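Putative polyprenyl synthetase (Streptomyces coelicolor, PDB 3NF2) probably catalyses prenyl transfer, joining isoprenoid diphosphates into longer polyprenyl diphosphates, as expected of a magnesium-dependent member of the FPP/GGPP synthase family. Local coordinates at residues D326-R329 with D330-A334; L177-E180 with G181-G185; A129-V132 with L133-G137; E84-H87 with N88-L91. One frame throughout, in Å; residues are numbered along the deposited sequence. Where two conformers were deposited one is given.

The four interactions sample different duties within one all-helical isoprenoid synthase fold. Interactions 2 and 4 lie toward its middle, their centres about 16 Å apart and their nearest atoms about 6 Å apart. Each offers a side chain to a sulfate, K183 in one and H87 in the other, and the two sulfur atoms stand 12.9 Å apart, an arrangement consistent with two anion pockets in a probable active site. Interaction 3 rests directly on interaction 4, with A129 CB 3.7 Å from V86 CG2, and carries the fold to the subunit interface. Interaction 1, on helix 326-339, is remote from the others: its nearest atoms are about 12 Å from interaction 2.

Interaction 1: D326-R329 with D330-A334; sequences DRVR and DRFTA
The carbonyl oxygen R329 O is gripped twice from the following turn, by T333 N at 2.9 Å and by T333 OG1 at 3.1 Å. The two donors arrive from opposite faces of the carbonyl plane, a familiar way for a helical threonine to fold its hydroxyl back onto the backbone. With OG1 beside its own backbone N (chi1 -71°), T333 is set to make this second bond. One residue earlier, F332 N donates to V328 O at 2.9 Å. That oxygen also lies at the edge of the F332 ring, 3.3 Å from F332 CD1, while V328 CG1 touches the same edge at F332 CE1 (3.6 Å); the valine and phenylalanine run side by side and point the same way. In one of two conformers, R329 bends at chi3 and NH1 comes 2.8 Å from D326 OD1, a salt bridge with a weak hydrogen bond that holds for this copy alone. There the guanidinium also bonds to the carbonyl oxygens of V322 and M324, probably tying the preceding chain to the first turn. F332 and V328 press against helix 57-67 and V68, Y212 meets the phenylalanine nearly perpendicularly, and T333 leans on helix 300-319.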
# COMPACT_ATOMS: atom_id res chain seq x y z
N ASP A 326 8.59 -23.70 -28.76
CA ASP A 326 9.99 -23.33 -28.99
C ASP A 326 10.19 -21.91 -29.55
O ASP A 326 11.28 -21.35 -29.43
CB ASP A 326 10.68 -24.38 -29.88
CG ASP A 326 10.81 -25.74 -29.19
OD1 ASP A 326 10.27 -25.93 -28.08
OD2 ASP A 326 11.46 -26.64 -29.77
N ARG A 327 9.14 -21.34 -30.15
CA ARG A 327 9.17 -19.95 -30.59
C ARG A 327 9.13 -19.01 -29.38
O ARG A 327 9.74 -17.93 -29.40
CB ARG A 327 7.99 -19.63 -31.51
CG ARG A 327 7.47 -20.78 -32.38
CD ARG A 327 6.42 -20.28 -33.37
NE ARG A 327 5.29 -19.62 -32.72
CZ ARG A 327 4.57 -18.64 -33.27
NH1 ARG A 327 4.86 -18.19 -34.48
NH2 ARG A 327 3.55 -18.10 -32.59
N VAL A 328 8.41 -19.43 -28.34
CA VAL A 328 8.26 -18.66 -27.11
C VAL A 328 9.56 -18.72 -26.30
O VAL A 328 10.06 -17.69 -25.86
CB VAL A 328 7.05 -19.16 -26.27
CG1 VAL A 328 6.84 -18.28 -25.05
CG2 VAL A 328 5.78 -19.18 -27.12
N ARG A 329 10.09 -19.93 -26.15
CA ARG A 329 11.38 -20.14 -25.49
C ARG A 329 12.49 -19.29 -26.12
O ARG A 329 13.28 -18.68 -25.40
CB ARG A 329 11.77 -21.62 -25.51
CG ARG A 329 12.92 -21.98 -24.57
CD ARG A 329 13.33 -23.43 -24.70
NE ARG A 329 12.40 -24.33 -24.03
CZ ARG A 329 11.29 -24.81 -24.58
NH1 ARG A 329 10.97 -24.47 -25.81
NH2 ARG A 329 10.51 -25.63 -23.89
N ASP A 330 12.52 -19.24 -27.45
CA ASP A 330 13.47 -18.40 -28.19
C ASP A 330 13.32 -16.92 -27.85
O ASP A 330 14.31 -16.19 -27.73
CB ASP A 330 13.30 -18.59 -29.71
CG ASP A 330 14.16 -19.73 -30.28
OD1 ASP A 330 14.54 -19.63 -31.47
OD2 ASP A 330 14.45 -20.71 -29.55
N ARG A 331 12.07 -16.49 -27.68
CA ARG A 331 11.77 -15.10 -27.34
C ARG A 331 12.21 -14.77 -25.91
O ARG A 331 12.78 -13.70 -25.66
CB ARG A 331 10.29 -14.80 -27.58
CG ARG A 331 9.97 -14.44 -29.03
CD ARG A 331 8.47 -14.40 -29.30
NE ARG A 331 8.15 -13.57 -30.46
CZ ARG A 331 6.92 -13.32 -30.91
NH1 ARG A 331 6.75 -12.54 -31.97
NH2 ARG A 331 5.87 -13.86 -30.31
N PHE A 332 11.99 -15.71 -24.99
CA PHE A 332 12.43 -15.57 -23.60
C PHE A 332 13.96 -15.54 -23.48
O PHE A 332 14.51 -14.80 -22.66
CB PHE A 332 11.89 -16.73 -22.77
CG PHE A 332 10.57 -16.47 -22.13
CD1 PHE A 332 9.40 -16.97 -22.68
CD2 PHE A 332 10.48 -15.76 -20.94
CE1 PHE A 332 8.17 -16.74 -22.07
CE2 PHE A 332 9.26 -15.53 -20.32
CZ PHE A 332 8.11 -16.02 -20.89
N THR A 333 14.62 -16.35 -24.30
CA THR A 333 16.08 -16.41 -24.39
C THR A 333 16.68 -15.09 -24.89
O THR A 333 17.71 -14.65 -24.38
CB THR A 333 16.51 -17.61 -25.28
OG1 THR A 333 16.26 -18.84 -24.57
CG2 THR A 333 17.99 -17.54 -25.70
N ALA A 334 16.02 -14.43 -25.84
CA ALA A 334 16.54 -13.20 -26.42
C ALA A 334 16.42 -11.98 -25.51
O ALA A 334 17.24 -11.06 -25.59
CB ALA A 334 15.88 -12.92 -27.77

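Interaction 2: L177-E180 with G181-G185. With SO4 (sulfate ion), chain D.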
# COMPACT_ATOMS: atom_id res chain seq x y z
N LEU A 177 22.94 -9.37 -2.20
CA LEU A 177 22.30 -10.29 -3.13
C LEU A 177 20.85 -10.50 -2.79
O LEU A 177 20.00 -10.40 -3.68
CB LEU A 177 23.03 -11.64 -3.16
CG LEU A 177 24.35 -11.72 -3.94
CD1 LEU A 177 24.98 -13.11 -3.83
CD2 LEU A 177 24.17 -11.32 -5.40
N GLU A 178 20.55 -10.78 -1.52
CA GLU A 178 19.16 -10.99 -1.14
C GLU A 178 18.33 -9.70 -1.24
O GLU A 178 17.15 -9.76 -1.58
CB GLU A 178 19.00 -11.71 0.21
CG GLU A 178 19.25 -10.87 1.43
CD GLU A 178 18.50 -11.36 2.67
OE1 GLU A 178 19.10 -11.37 3.76
OE2 GLU A 178 17.31 -11.74 2.54
N MET A 179 18.95 -8.55 -0.98
CA MET A 179 18.30 -7.26 -1.18
C MET A 179 17.98 -7.02 -2.66
O MET A 179 16.87 -6.61 -3.01
CB MET A 179 19.16 -6.11 -0.63
CG MET A 179 18.56 -4.72 -0.85
SD MET A 179 19.33 -3.43 0.17
CE MET A 179 20.61 -2.85 -0.94
N GLU A 180 18.95 -7.28 -3.52
CA GLU A 180 18.76 -7.06 -4.95
C GLU A 180 17.76 -8.04 -5.55
O GLU A 180 17.04 -7.69 -6.47
CB GLU A 180 20.10 -7.07 -5.69
CG GLU A 180 20.87 -5.76 -5.44
CD GLU A 180 22.12 -5.63 -6.28
OE1 GLU A 180 22.79 -4.59 -6.15
OE2 GLU A 180 22.43 -6.54 -7.07
N GLY A 181 17.71 -9.25 -4.98
CA GLY A 181 16.72 -10.24 -5.34
C GLY A 181 15.33 -9.79 -4.96
O GLY A 181 14.38 -10.00 -5.70
N ASN A 182 15.19 -9.20 -3.79
CA ASN A 182 13.94 -8.64 -3.40
C ASN A 182 13.54 -7.44 -4.23
O ASN A 182 12.43 -7.34 -4.67
CB ASN A 182 13.98 -8.25 -1.93
CG ASN A 182 13.77 -9.41 -1.01
OD1 ASN A 182 13.08 -10.35 -1.32
ND2 ASN A 182 14.37 -9.34 0.13
N LYS A 183 14.47 -6.54 -4.43
CA LYS A 183 14.24 -5.32 -5.16
C LYS A 183 13.98 -5.46 -6.63
O LYS A 183 13.19 -4.76 -7.18
CB LYS A 183 15.40 -4.36 -4.97
CG LYS A 183 15.40 -3.58 -3.70
CD LYS A 183 16.36 -2.44 -3.80
CE LYS A 183 16.75 -1.87 -2.46
NZ LYS A 183 17.86 -0.89 -2.53
N THR A 184 14.70 -6.34 -7.28
CA THR A 184 14.57 -6.41 -8.70
C THR A 184 14.12 -7.74 -9.15
O THR A 184 13.29 -7.85 -9.98
CB THR A 184 15.86 -6.05 -9.37
OG1 THR A 184 16.17 -4.72 -9.02
CG2 THR A 184 15.72 -6.10 -10.82
N GLY A 185 14.67 -8.76 -8.55
CA GLY A 185 14.36 -10.11 -8.94
C GLY A 185 12.94 -10.57 -8.77
O GLY A 185 12.42 -11.22 -9.62
S SO4 D . 17.55 2.13 -4.28
O1 SO4 D . 16.44 1.48 -3.58
O2 SO4 D . 17.17 2.40 -5.66
O3 SO4 D . 17.89 3.38 -3.60
O4 SO4 D . 18.72 1.25 -4.26
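M179 and K183 run side by side on one face of helix 173-198, where the regular alpha-helix of the isoprenoid synthase fold widens into a pi-type turn at 181-185. Backbone bonds define that change. The ordinary i to i+4 pattern brings G181 N to L177 O, N182 N to E178 O and K183 N to M179 O. E180 O then takes two donors, T184 N at 2.8 Å and, more weakly, G185 N at 3.3 Å; this last i to i+5 link marks the wider turn, and T184 answers it with a stretched phi of -120°.

Van der Waals contact comes next. M179 CG stands anti to its backbone N (chi1 178°) and packs at 3.7 Å on K183 CE, while M179 CE lies 3.7 Å from the ammonium nitrogen K183 NZ. The methionine thus flanks the outer part of the extended lysine, from CE to NZ.

The polar ends find partners on neighbouring helices. The N182 amide is turned so that ND2 bonds to Q161 OE1; T184 OG1 pairs with Q221 OE1, and E180 brings its carboxylate close to D225 of helix 203-230, a like-charge approach. The extended K183 has a salt bridge to D162 and also holds a sulfate, consistent with the diphosphate sites of the family. Its ammonium straddles two oxygens of that anion: K183 NZ stands 2.9 Å from sulfate O4 and 3.0 Å from O1.

Interaction 3: A129-V132 with L133-G137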
# COMPACT_ATOMS: atom_id res chain seq x y z
N ALA A 129 -3.84 -2.50 -8.69
CA ALA A 129 -3.14 -3.62 -9.31
C ALA A 129 -3.84 -4.91 -8.98
O ALA A 129 -4.05 -5.75 -9.86
CB ALA A 129 -1.69 -3.68 -8.83
N ASN A 130 -4.21 -5.05 -7.71
CA ASN A 130 -4.98 -6.19 -7.24
C ASN A 130 -6.37 -6.24 -7.88
O ASN A 130 -6.87 -7.32 -8.18
CB ASN A 130 -5.12 -6.16 -5.71
CG ASN A 130 -3.81 -6.39 -5.01
OD1 ASN A 130 -3.02 -7.23 -5.41
ND2 ASN A 130 -3.57 -5.64 -3.95
N GLU A 131 -6.96 -5.07 -8.09
CA GLU A 131 -8.26 -4.94 -8.73
C GLU A 131 -8.19 -5.40 -10.18
O GLU A 131 -9.04 -6.16 -10.63
CB GLU A 131 -8.74 -3.49 -8.69
CG GLU A 131 -10.17 -3.28 -9.13
CD GLU A 131 -11.17 -3.49 -8.00
OE1 GLU A 131 -11.51 -4.66 -7.71
OE2 GLU A 131 -11.61 -2.49 -7.40
N VAL A 132 -7.17 -4.95 -10.90
CA VAL A 132 -7.01 -5.24 -12.32
C VAL A 132 -6.96 -6.75 -12.60
O VAL A 132 -7.42 -7.22 -13.64
CB VAL A 132 -5.79 -4.47 -12.91
CG1 VAL A 132 -5.13 -5.20 -14.09
CG2 VAL A 132 -6.22 -3.07 -13.32
N LEU A 133 -6.45 -7.51 -11.63
CA LEU A 133 -6.43 -8.97 -11.73
C LEU A 133 -7.72 -9.61 -11.24
O LEU A 133 -8.32 -10.41 -11.96
CB LEU A 133 -5.22 -9.55 -10.99
CG LEU A 133 -3.85 -9.18 -11.56
CD1 LEU A 133 -2.74 -9.60 -10.61
CD2 LEU A 133 -3.65 -9.79 -12.95
N LEU A 134 -8.14 -9.26 -10.03
CA LEU A 134 -9.31 -9.88 -9.40
C LEU A 134 -10.65 -9.56 -10.11
O LEU A 134 -11.58 -10.36 -10.00
CB LEU A 134 -9.37 -9.54 -7.90
CG LEU A 134 -8.29 -10.12 -6.97
CD1 LEU A 134 -8.11 -9.27 -5.72
CD2 LEU A 134 -8.58 -11.56 -6.58
N GLU A 135 -10.71 -8.44 -10.84
CA GLU A 135 -11.84 -8.06 -11.71
C GLU A 135 -12.30 -9.19 -12.62
O GLU A 135 -13.49 -9.28 -12.96
CB GLU A 135 -11.49 -6.86 -12.62
CG GLU A 135 -11.93 -5.52 -12.09
CD GLU A 135 -11.48 -4.33 -12.95
OE1 GLU A 135 -10.58 -4.45 -13.81
OE2 GLU A 135 -12.06 -3.24 -12.74
N LEU A 136 -11.35 -10.04 -13.03
CA LEU A 136 -11.60 -11.15 -13.95
C LEU A 136 -12.50 -12.24 -13.35
O LEU A 136 -13.22 -12.91 -14.09
CB LEU A 136 -10.28 -11.73 -14.45
CG LEU A 136 -9.42 -10.73 -15.24
CD1 LEU A 136 -8.00 -11.23 -15.40
CD2 LEU A 136 -10.04 -10.40 -16.59
N GLY A 137 -12.46 -12.39 -12.03
CA GLY A 137 -13.36 -13.30 -11.32
C GLY A 137 -13.04 -14.78 -11.43
O GLY A 137 -13.76 -15.61 -10.87
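A trans chi1 of -171° sets E131 CG anti to its backbone N, and a bend at chi2 (85°) turns the carboxylate aside, while the E135 chain runs past extended from CG. The two glutamates cross at about a right angle: E131 CG meets E135 CG and E135 OE2, both at 4.1 Å, whereas the charged oxygens E131 OE1 and E135 OE2 stay 5.3 Å apart. E131 O lies against the E135 side chain; it accepts E135 N at 2.8 Å and has E135 CB at 3.2 Å. One residue earlier, L134 N bonds to N130 O at 3.0 Å and L134 CD1 folds back over the same oxygen, while the bond from L133 N to A129 O is long and weak. E131 OE2 forms a salt bridge with R153 of the second subunit, whose charge probably offsets the two carboxylates. N130 also packs on N130 of that subunit, and L133 lies against helices 77-98 and 139-165. From L134 to G137 the chain makes a type I turn, with G137 N on L134 O (3.0 Å). G137 leaves helical geometry with phi 75°, the positive-phi glycine characteristic of helix C-terminal ends, a few residues after the side chains that meet the second subunit.

Interaction 4: E84-H87 with N88-L91; sequences ELVH and NFSL. With SO4 (sulfate ion), chain B.
L91 lies over one face of the H87 imidazole, its CG 4.2 Å from the ring centroid and 22° from the normal, in a CH-pi contact displaced toward the rim of the ring. H87 reaches that position by a trans chi1 (170°), which swings the ring along the helix toward the next turn. The edge carrying NE2 is left for a sulfate: H87 NE2 makes a weak hydrogen bond of 3.4 Å to sulfate O3. R58, R104 and K55 N hold the same anion, a cluster consistent with a diphosphate-binding pocket as in related prenyl synthases.

The N88 amide stands steeply to this ring, the planes 77° apart. Its ND2 turns back on the helix to E84 O, the same oxygen that N88 N grips at 3.0 Å. The ND2 bond is modelled so short that its exact length is doubtful. A water also accepts from N88 ND2 at 2.9 Å and donates to E84 OE2 at 2.8 Å, and the bond between H38 NE2 and N88 OD1 is consistent with this orientation of the amide. R58 pairs with E84 OE1.

V86 and F89 instead run side by side, pointing the same way, with V86 CG1 and F89 CD1 4.1 Å apart; V86 O sits at the phenylalanine edge, 3.2 Å from F89 CD1. F89 in turn stacks on F126, takes H93 edge-to-face and touches D123 of the second subunit. L85 and V86 pack against helix 115-134, V86 and S90 against helix 139-165, and E84 and H87 face helix 57-67.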
# COMPACT_ATOMS: atom_id res chain seq x y z
N GLU A 84 3.20 -3.34 -13.58
CA GLU A 84 3.62 -1.96 -13.76
C GLU A 84 3.09 -1.05 -12.66
O GLU A 84 3.77 -0.10 -12.25
CB GLU A 84 3.15 -1.44 -15.12
CG GLU A 84 3.95 -1.96 -16.30
CD GLU A 84 5.44 -1.97 -16.04
OE1 GLU A 84 5.97 -3.06 -15.75
OE2 GLU A 84 6.07 -0.89 -16.13
N LEU A 85 1.88 -1.34 -12.20
CA LEU A 85 1.23 -0.57 -11.15
C LEU A 85 1.95 -0.74 -9.81
O LEU A 85 2.24 0.26 -9.14
CB LEU A 85 -0.25 -0.94 -11.03
CG LEU A 85 -1.16 -0.35 -12.11
CD1 LEU A 85 -2.55 -1.01 -12.09
CD2 LEU A 85 -1.29 1.17 -12.00
N VAL A 86 2.26 -1.99 -9.46
CA VAL A 86 3.01 -2.32 -8.24
C VAL A 86 4.40 -1.71 -8.30
O VAL A 86 4.87 -1.12 -7.31
CB VAL A 86 3.10 -3.85 -8.01
CG1 VAL A 86 4.12 -4.17 -6.93
CG2 VAL A 86 1.76 -4.41 -7.58
N HIS A 87 5.02 -1.82 -9.48
CA HIS A 87 6.32 -1.18 -9.73
C HIS A 87 6.29 0.30 -9.40
O HIS A 87 7.17 0.79 -8.71
CB HIS A 87 6.76 -1.37 -11.19
CG HIS A 87 7.94 -0.54 -11.57
ND1 HIS A 87 9.20 -0.76 -11.05
CD2 HIS A 87 8.06 0.50 -12.43
CE1 HIS A 87 10.04 0.12 -11.56
NE2 HIS A 87 9.38 0.89 -12.41
N ASN A 88 5.27 1.00 -9.88
CA ASN A 88 5.18 2.44 -9.70
C ASN A 88 4.76 2.89 -8.29
O ASN A 88 5.20 3.94 -7.82
CB ASN A 88 4.31 3.05 -10.78
CG ASN A 88 5.00 3.07 -12.13
OD1 ASN A 88 5.82 3.96 -12.42
ND2 ASN A 88 4.70 2.08 -12.96
N PHE A 89 3.95 2.07 -7.63
CA PHE A 89 3.65 2.20 -6.20
C PHE A 89 4.94 2.15 -5.40
O PHE A 89 5.16 2.95 -4.49
CB PHE A 89 2.66 1.10 -5.77
CG PHE A 89 3.00 0.39 -4.45
CD1 PHE A 89 3.54 -0.89 -4.46
CD2 PHE A 89 2.74 1.00 -3.22
CE1 PHE A 89 3.85 -1.57 -3.27
CE2 PHE A 89 3.04 0.33 -2.01
CZ PHE A 89 3.60 -0.95 -2.04
N SER A 90 5.80 1.21 -5.78
CA SER A 90 7.09 1.05 -5.15
C SER A 90 7.95 2.30 -5.35
O SER A 90 8.54 2.78 -4.39
CB SER A 90 7.77 -0.21 -5.68
OG SER A 90 9.00 -0.44 -5.04
N LEU A 91 7.98 2.85 -6.56
CA LEU A 91 8.77 4.05 -6.83
C LEU A 91 8.31 5.26 -6.03
O LEU A 91 9.12 5.94 -5.40
CB LEU A 91 8.73 4.42 -8.32
CG LEU A 91 9.29 3.47 -9.38
CD1 LEU A 91 9.24 4.16 -10.74
CD2 LEU A 91 10.72 3.05 -9.04
S SO4 B . 11.46 1.45 -15.59
O1 SO4 B . 10.06 1.18 -15.94
O2 SO4 B . 12.14 1.95 -16.78
O3 SO4 B . 11.48 2.46 -14.52
O4 SO4 B . 12.13 0.24 -15.12
O HOH W 1 6.00 1.85 -15.49